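PDB 6THK: pyocin S5 from Pseudomonas aeruginosa PAO1, which probably kills competing bacteria by forming channels in the cytoplasmic membrane that depolarise it and dissipate cellular energy. Local coordinates for residues P237-E242 with E302-R307. The protein carries 1 engineered substitution. Numbering follows the deposited sequence.
Sequences PEQWLE and ETTRRR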
loop_
_atom_site.group_PDB
_atom_site.type_symbol
_atom_site.label_atom_id
_atom_site.label_comp_id
_atom_site.label_asym_id
_atom_site.label_seq_id
_atom_site.Cartn_x
_atom_site.Cartn_y
_atom_site.Cartn_z
ATOM N N PRO A 237 -1.428 -14.145 10.557
ATOM C CA PRO A 237 -0.712 -13.183 9.717
ATOM C C PRO A 237 -0.768 -13.506 8.218
ATOM O O PRO A 237 -0.720 -12.594 7.414
ATOM C CB PRO A 237 0.712 -13.271 10.243
ATOM C CG PRO A 237 0.536 -13.632 11.675
ATOM C CD PRO A 237 -0.618 -14.589 11.697
ATOM N N GLU A 238 -0.917 -14.774 7.857
ATOM C CA GLU A 238 -0.989 -15.164 6.451
ATOM C C GLU A 238 -2.307 -14.735 5.819
ATOM O O GLU A 238 -2.383 -14.491 4.621
ATOM C CB GLU A 238 -0.817 -16.672 6.309
ATOM C CG GLU A 238 0.507 -17.108 5.711
ATOM C CD GLU A 238 0.502 -18.571 5.314
ATOM O OE1 GLU A 238 1.233 -19.368 5.936
ATOM O OE2 GLU A 238 -0.238 -18.927 4.376
ATOM N N GLN A 239 -3.348 -14.669 6.636
ATOM C CA GLN A 239 -4.683 -14.249 6.205
ATOM C C GLN A 239 -4.748 -12.752 5.894
ATOM O O GLN A 239 -5.274 -12.385 4.833
ATOM C CB GLN A 239 -5.738 -14.608 7.252
ATOM C CG GLN A 239 -6.185 -16.065 7.223
ATOM C CD GLN A 239 -7.052 -16.377 8.416
ATOM O OE1 GLN A 239 -8.232 -16.015 8.477
ATOM N NE2 GLN A 239 -6.479 -17.035 9.407
ATOM N N TRP A 240 -4.224 -11.884 6.811
ATOM C CA TRP A 240 -4.259 -10.441 6.587
ATOM C C TRP A 240 -3.221 -10.011 5.550
ATOM O O TRP A 240 -3.452 -9.009 4.872
ATOM C CB TRP A 240 -4.216 -9.602 7.882
ATOM C CG TRP A 240 -2.889 -9.430 8.562
ATOM C CD1 TRP A 240 -1.802 -8.749 8.089
ATOM C CD2 TRP A 240 -2.583 -9.777 9.925
ATOM N NE1 TRP A 240 -0.795 -8.747 9.033
ATOM C CE2 TRP A 240 -1.252 -9.363 10.176
ATOM C CE3 TRP A 240 -3.291 -10.435 10.949
ATOM C CZ2 TRP A 240 -0.622 -9.577 11.409
ATOM C CZ3 TRP A 240 -2.664 -10.645 12.169
ATOM C CH2 TRP A 240 -1.347 -10.219 12.390
ATOM N N LEU A 241 -2.172 -10.802 5.361
ATOM C CA LEU A 241 -1.176 -10.504 4.346
ATOM C C LEU A 241 -1.798 -10.765 2.979
ATOM O O LEU A 241 -1.587 -10.008 2.047
ATOM C CB LEU A 241 0.072 -11.355 4.532
ATOM C CG LEU A 241 1.115 -10.785 5.487
ATOM C CD1 LEU A 241 2.134 -11.837 5.874
ATOM C CD2 LEU A 241 1.794 -9.568 4.895
ATOM N N GLU A 242 -2.560 -11.849 2.869
ATOM C CA GLU A 242 -3.261 -12.190 1.626
ATOM C C GLU A 242 -4.222 -11.050 1.208
ATOM O O GLU A 242 -4.219 -10.646 0.049
ATOM C CB GLU A 242 -4.039 -13.506 1.777
ATOM C CG GLU A 242 -3.314 -14.715 1.215
ATOM C CD GLU A 242 -4.167 -15.961 1.059
ATOM O OE1 GLU A 242 -3.705 -17.049 1.477
ATOM O OE2 GLU A 242 -5.287 -15.859 0.507
ATOM N N GLU A 302 7.456 -10.722 3.336
ATOM C CA GLU A 302 6.843 -11.010 4.619
ATOM C C GLU A 302 5.978 -12.258 4.531
ATOM O O GLU A 302 5.951 -13.063 5.448
ATOM C CB GLU A 302 6.023 -9.805 5.075
ATOM C CG GLU A 302 5.358 -9.952 6.426
ATOM C CD GLU A 302 6.344 -10.210 7.543
ATOM O OE1 GLU A 302 6.401 -11.355 8.025
ATOM O OE2 GLU A 302 7.053 -9.271 7.946
ATOM N N THR A 303 5.272 -12.423 3.421
ATOM C CA THR A 303 4.440 -13.600 3.239
ATOM C C THR A 303 5.312 -14.849 3.213
ATOM O O THR A 303 4.975 -15.857 3.811
ATOM C CB THR A 303 3.612 -13.527 1.946
ATOM O OG1 THR A 303 2.649 -12.482 2.056
ATOM C CG2 THR A 303 2.888 -14.822 1.717
ATOM N N THR A 304 6.443 -14.764 2.524
ATOM C CA THR A 304 7.379 -15.867 2.437
ATOM C C THR A 304 7.936 -16.201 3.810
ATOM O O THR A 304 8.113 -17.361 4.143
ATOM C CB THR A 304 8.544 -15.531 1.502
ATOM O OG1 THR A 304 8.066 -15.461 0.159
ATOM C CG2 THR A 304 9.611 -16.587 1.590
ATOM N N ARG A 305 8.230 -15.176 4.601
ATOM C CA ARG A 305 8.753 -15.393 5.937
ATOM C C ARG A 305 7.723 -16.129 6.780
ATOM O O ARG A 305 8.056 -17.049 7.508
ATOM C CB ARG A 305 9.133 -14.062 6.597
ATOM C CG ARG A 305 8.824 -13.986 8.087
ATOM C CD ARG A 305 9.261 -12.665 8.708
ATOM N NE ARG A 305 8.508 -12.352 9.922
ATOM C CZ ARG A 305 8.458 -11.148 10.490
ATOM N NH1 ARG A 305 9.110 -10.130 9.956
ATOM N NH2 ARG A 305 7.744 -10.961 11.588
ATOM N N ARG A 306 6.467 -15.714 6.667
ATOM C CA ARG A 306 5.383 -16.328 7.415
ATOM C C ARG A 306 5.139 -17.775 7.029
ATOM O O ARG A 306 4.918 -18.619 7.879
ATOM C CB ARG A 306 4.097 -15.524 7.241
ATOM C CG ARG A 306 4.117 -14.158 7.905
ATOM C CD ARG A 306 4.096 -14.280 9.413
ATOM N NE ARG A 306 4.245 -12.987 10.063
ATOM C CZ ARG A 306 4.262 -12.814 11.382
ATOM N NH1 ARG A 306 4.140 -13.853 12.189
ATOM N NH2 ARG A 306 4.405 -11.605 11.894
ATOM N N ARG A 307 5.170 -18.052 5.734
ATOM C CA ARG A 307 4.948 -19.399 5.237
ATOM C C ARG A 307 6.031 -20.361 5.688
ATOM O O ARG A 307 5.747 -21.494 6.045
ATOM C CB ARG A 307 4.836 -19.397 3.715
ATOM C CG ARG A 307 3.419 -19.178 3.224
ATOM C CD ARG A 307 3.372 -18.632 1.811
ATOM N NE ARG A 307 2.026 -18.206 1.458
ATOM C CZ ARG A 307 1.640 -17.859 0.237
ATOM N NH1 ARG A 307 2.499 -17.880 -0.768
ATOM N NH2 ARG A 307 0.393 -17.485 0.024
HETATM O O HOH W 1 -0.505 -17.326 2.546
#
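Leu241 rests its CD1 methyl against the CG methylenes of both Glu302 and Arg306, 3.7 Å from the latter, where the start of helix 237-267 runs antiparallel to the long helix 272-338. The two form a helical hairpin, consistent with a predicted coiled coil, and the axes of segments 237-242 and 302-307 approach to 9.9 Å, 158° apart. Pro237, one turn before Leu241, sets the CB-CG edge of its ring against one face of the Arg306 guanidinium, CB lying 3.5 Å above the plane and toward its rim. Arg306 reaches the proline by a bend, chi1 and chi2 both near -70°, that brings CD and NE alongside the proline CB. A further neighbour of Leu241 is the Thr303 hydroxyl, which meets CB but is hydrogen-bonded to Leu299 O within its own helix.

Charged groups flank the Leu241 contact. Glu302, with CG anti to the backbone N (chi1 -178°), presents CG to Leu241, while its carboxylate forms an intrahelical salt-bridge network with Arg305 and Arg306, the bond from Arg306 NE being weak. Along the other flank, Glu238 and Arg307 cross at about a right angle in a long salt bridge, OE2 to NE 3.8 Å. Thr303 CG2 sits over one face of the Arg307 guanidinium. Glu242, whose OE2 pairs with Arg246, is linked only weakly to a water at the guanidinium edge; that water accepts a hydrogen bond from Arg307 NH2 at 2.7 Å.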